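PDB 4X7R: TarM, which belongs to the GT-B glycosyltransferases, pairing two Rossmann-like domains with an added antiparallel beta-sheet, and is modelled here with bound UDP. Local coordinates for residues 104-112 against 119-127. The protein carries 1 engineered substitution. Sequence-based numbering, arbitrary orientation.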
loop_
_atom_site.group_PDB
_atom_site.type_symbol
_atom_site.label_atom_id
_atom_site.label_comp_id
_atom_site.label_asym_id
_atom_site.label_seq_id
_atom_site.Cartn_x
_atom_site.Cartn_y
_atom_site.Cartn_z
ATOM N N GLU A 104 -13.101 -34.904 -2.396
ATOM C CA GLU A 104 -12.318 -34.714 -3.620
ATOM C C GLU A 104 -10.830 -34.734 -3.252
ATOM O O GLU A 104 -10.021 -35.342 -3.957
ATOM C CB GLU A 104 -12.689 -33.375 -4.298
ATOM C CG GLU A 104 -11.987 -33.111 -5.622
ATOM C CD GLU A 104 -11.861 -31.647 -5.999
ATOM O OE1 GLU A 104 -12.847 -31.082 -6.522
ATOM O OE2 GLU A 104 -10.765 -31.072 -5.801
ATOM N N SER A 105 -10.483 -34.031 -2.153
ATOM C CA SER A 105 -9.140 -33.879 -1.594
ATOM C C SER A 105 -9.279 -33.695 -0.074
ATOM O O SER A 105 -10.349 -33.946 0.482
ATOM C CB SER A 105 -8.464 -32.646 -2.192
ATOM O OG SER A 105 -8.494 -32.634 -3.610
ATOM N N LYS A 106 -8.206 -33.253 0.596
ATOM C CA LYS A 106 -8.237 -32.952 2.024
ATOM C C LYS A 106 -8.729 -31.502 2.116
ATOM O O LYS A 106 -8.158 -30.610 1.479
ATOM C CB LYS A 106 -6.845 -33.130 2.665
ATOM C CG LYS A 106 -6.497 -34.588 2.961
ATOM C CD LYS A 106 -5.033 -34.763 3.357
ATOM C CE LYS A 106 -4.652 -36.220 3.492
ATOM N NZ LYS A 106 -3.215 -36.392 3.834
ATOM N N GLY A 107 -9.834 -31.301 2.825
ATOM C CA GLY A 107 -10.454 -29.988 2.963
ATOM C C GLY A 107 -11.570 -29.727 1.965
ATOM O O GLY A 107 -12.486 -28.959 2.266
ATOM N N ILE A 108 -11.511 -30.367 0.770
ATOM C CA ILE A 108 -12.509 -30.225 -0.295
ATOM C C ILE A 108 -13.521 -31.382 -0.284
ATOM O O ILE A 108 -13.121 -32.544 -0.372
ATOM C CB ILE A 108 -11.854 -30.008 -1.695
ATOM C CG1 ILE A 108 -10.893 -28.795 -1.673
ATOM C CG2 ILE A 108 -12.920 -29.853 -2.793
ATOM C CD1 ILE A 108 -9.928 -28.684 -2.853
ATOM N N SER A 109 -14.832 -31.061 -0.203
ATOM C CA SER A 109 -15.907 -32.059 -0.237
ATOM C C SER A 109 -17.182 -31.516 -0.886
ATOM O O SER A 109 -17.405 -30.304 -0.884
ATOM C CB SER A 109 -16.202 -32.597 1.161
ATOM O OG SER A 109 -15.125 -33.377 1.652
ATOM N N ARG A 110 -18.014 -32.420 -1.444
ATOM C CA ARG A 110 -19.298 -32.082 -2.067
ATOM C C ARG A 110 -20.437 -32.811 -1.384
ATOM O O ARG A 110 -20.227 -33.887 -0.820
ATOM C CB ARG A 110 -19.293 -32.300 -3.583
ATOM C CG ARG A 110 -18.498 -31.243 -4.332
ATOM C CD ARG A 110 -18.358 -31.585 -5.808
ATOM N NE ARG A 110 -17.539 -30.599 -6.513
ATOM C CZ ARG A 110 -16.213 -30.650 -6.605
ATOM N NH1 ARG A 110 -15.539 -31.651 -6.052
ATOM N NH2 ARG A 110 -15.551 -29.696 -7.243
ATOM N N TYR A 111 -21.629 -32.191 -1.364
ATOM C CA TYR A 111 -22.794 -32.739 -0.666
ATOM C C TYR A 111 -23.989 -32.842 -1.585
ATOM O O TYR A 111 -24.304 -31.885 -2.283
ATOM C CB TYR A 111 -23.096 -31.927 0.626
ATOM C CG TYR A 111 -21.917 -31.903 1.576
ATOM C CD1 TYR A 111 -20.863 -31.013 1.387
ATOM C CD2 TYR A 111 -21.799 -32.844 2.596
ATOM C CE1 TYR A 111 -19.724 -31.060 2.183
ATOM C CE2 TYR A 111 -20.678 -32.875 3.424
ATOM C CZ TYR A 111 -19.646 -31.977 3.216
ATOM O OH TYR A 111 -18.531 -31.990 4.019
ATOM N N PHE A 112 -24.626 -34.025 -1.614
ATOM C CA PHE A 112 -25.762 -34.351 -2.481
ATOM C C PHE A 112 -26.937 -34.820 -1.629
ATOM O O PHE A 112 -26.735 -35.668 -0.765
ATOM C CB PHE A 112 -25.342 -35.438 -3.515
ATOM C CG PHE A 112 -24.299 -34.955 -4.502
ATOM C CD1 PHE A 112 -22.953 -34.883 -4.145
ATOM C CD2 PHE A 112 -24.662 -34.552 -5.782
ATOM C CE1 PHE A 112 -21.996 -34.382 -5.038
ATOM C CE2 PHE A 112 -23.698 -34.054 -6.679
ATOM C CZ PHE A 112 -22.373 -33.976 -6.300
ATOM N N TYR A 119 -26.961 -31.733 -6.149
ATOM C CA TYR A 119 -25.796 -31.065 -5.580
ATOM C C TYR A 119 -26.263 -29.910 -4.660
ATOM O O TYR A 119 -26.867 -28.949 -5.143
ATOM C CB TYR A 119 -24.978 -30.539 -6.767
ATOM C CG TYR A 119 -23.630 -29.920 -6.484
ATOM C CD1 TYR A 119 -22.882 -30.297 -5.370
ATOM C CD2 TYR A 119 -23.044 -29.044 -7.395
ATOM C CE1 TYR A 119 -21.617 -29.757 -5.134
ATOM C CE2 TYR A 119 -21.773 -28.516 -7.178
ATOM C CZ TYR A 119 -21.062 -28.876 -6.048
ATOM O OH TYR A 119 -19.807 -28.355 -5.856
ATOM N N ILE A 120 -26.035 -30.050 -3.338
ATOM C CA ILE A 120 -26.426 -29.095 -2.286
ATOM C C ILE A 120 -25.279 -28.125 -1.960
ATOM O O ILE A 120 -25.468 -26.904 -2.008
ATOM C CB ILE A 120 -26.945 -29.840 -1.001
ATOM C CG1 ILE A 120 -28.113 -30.819 -1.287
ATOM C CG2 ILE A 120 -27.274 -28.886 0.152
ATOM C CD1 ILE A 120 -29.401 -30.234 -2.026
ATOM N N ALA A 121 -24.106 -28.668 -1.589
ATOM C CA ALA A 121 -22.988 -27.817 -1.210
ATOM C C ALA A 121 -21.611 -28.277 -1.625
ATOM O O ALA A 121 -21.373 -29.451 -1.882
ATOM C CB ALA A 121 -23.016 -27.545 0.291
ATOM N N TYR A 122 -20.705 -27.315 -1.649
ATOM C CA TYR A 122 -19.283 -27.449 -1.878
ATOM C C TYR A 122 -18.610 -26.776 -0.672
ATOM O O TYR A 122 -18.891 -25.606 -0.382
ATOM C CB TYR A 122 -18.886 -26.743 -3.183
ATOM C CG TYR A 122 -17.396 -26.638 -3.397
ATOM C CD1 TYR A 122 -16.691 -27.646 -4.051
ATOM C CD2 TYR A 122 -16.694 -25.499 -3.006
ATOM C CE1 TYR A 122 -15.319 -27.539 -4.276
ATOM C CE2 TYR A 122 -15.323 -25.385 -3.218
ATOM C CZ TYR A 122 -14.639 -26.408 -3.854
ATOM O OH TYR A 122 -13.290 -26.292 -4.071
ATOM N N ILE A 123 -17.739 -27.517 0.032
ATOM C CA ILE A 123 -16.978 -26.991 1.173
ATOM C C ILE A 123 -15.481 -27.125 0.889
ATOM O O ILE A 123 -15.028 -28.214 0.534
ATOM C CB ILE A 123 -17.379 -27.624 2.542
ATOM C CG1 ILE A 123 -18.913 -27.530 2.787
ATOM C CG2 ILE A 123 -16.563 -26.980 3.693
ATOM C CD1 ILE A 123 -19.431 -28.095 4.072
ATOM N N ARG A 124 -14.728 -26.025 1.049
ATOM C CA ARG A 124 -13.279 -25.988 0.877
ATOM C C ARG A 124 -12.639 -25.425 2.160
ATOM O O ARG A 124 -12.801 -24.241 2.472
ATOM C CB ARG A 124 -12.893 -25.166 -0.373
ATOM C CG ARG A 124 -11.402 -25.156 -0.722
ATOM C CD ARG A 124 -10.961 -23.834 -1.357
ATOM N NE ARG A 124 -11.733 -23.503 -2.561
ATOM C CZ ARG A 124 -12.065 -22.271 -2.938
ATOM N NH1 ARG A 124 -11.685 -21.224 -2.216
ATOM N NH2 ARG A 124 -12.782 -22.077 -4.039
ATOM N N LYS A 125 -11.903 -26.295 2.883
ATOM C CA LYS A 125 -11.176 -25.984 4.122
ATOM C C LYS A 125 -9.657 -25.901 3.841
ATOM O O LYS A 125 -9.055 -26.885 3.404
ATOM C CB LYS A 125 -11.436 -27.068 5.195
ATOM C CG LYS A 125 -12.821 -27.065 5.824
ATOM C CD LYS A 125 -12.977 -28.268 6.755
ATOM C CE LYS A 125 -14.300 -28.298 7.479
ATOM N NZ LYS A 125 -14.347 -29.375 8.505
ATOM N N SER A 126 -9.050 -24.730 4.088
ATOM C CA SER A 126 -7.614 -24.502 3.921
ATOM C C SER A 126 -7.119 -23.635 5.079
ATOM O O SER A 126 -7.563 -22.489 5.215
ATOM C CB SER A 126 -7.298 -23.871 2.562
ATOM O OG SER A 126 -7.467 -22.461 2.520
ATOM N N LYS A 127 -6.217 -24.197 5.924
ATOM C CA LYS A 127 -5.644 -23.564 7.121
ATOM C C LYS A 127 -6.755 -23.227 8.151
ATOM O O LYS A 127 -7.400 -24.140 8.677
ATOM C CB LYS A 127 -4.784 -22.327 6.757
ATOM C CG LYS A 127 -3.333 -22.644 6.426
ATOM C CD LYS A 127 -2.611 -21.401 5.929
ATOM C CE LYS A 127 -1.112 -21.564 5.923
ATOM N NZ LYS A 127 -0.432 -20.309 5.506
#
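Strands 108-113 and 119-126 form a beta hairpin near one margin of the long antiparallel sheet, and where they meet at Tyr111 the register slips by one residue at a classic beta bulge. The evidence is a shared acceptor: Tyr111 O accepts from Ile120 N at 2.7 Å and, less closely, Tyr111 O accepts from Ala121 N at 3.3 Å, so two residues of one strand face a single residue of the other. Beyond the bulge the pairing is regular, with Ser109 and Ile123 exchanging two backbone bonds. Gly107 O closes the series by accepting Lys125 N, which lies well above its carbonyl plane; at this end the positive phi of Gly107 suits a glycine.

On the face carrying Arg110, two tyrosine rings of the second strand approach the arginine at different points along its length. Tyr119 has CG anti to its backbone N (chi1 -174°), which carries its ring across the aliphatic part of Arg110, CE1 coming 3.5 Å from Arg110 CG. Its hydroxyl receives a weak bond from Arg110 NE. The CD1-CE1 side of Tyr122 lies over one face of the guanidinium, offset toward its rim, with the planes inclined at 57°, so this is no flat stack, while Ile108 CG2 touches the same Tyr122 CE1 at 3.6 Å. Arg110 NH1 and NH2 both grip Glu104 OE1, the former at 2.8 Å; OE1 lies in the guanidinium plane, and this end-on, two-nitrogen grip probably limits its rotation. Phe112 and Tyr119 lie nearly parallel (19°) but slid apart; Tyr119 also stacks with Phe135 of the next strand.

On the reverse face, Tyr111 CE1 meets Ile123 CD1 at 3.5 Å, and Leu96 packs against both side chains. Strand 99-103 continues the sheet beyond Arg110 and Phe112, making this a bulged hairpin within an antiparallel meander.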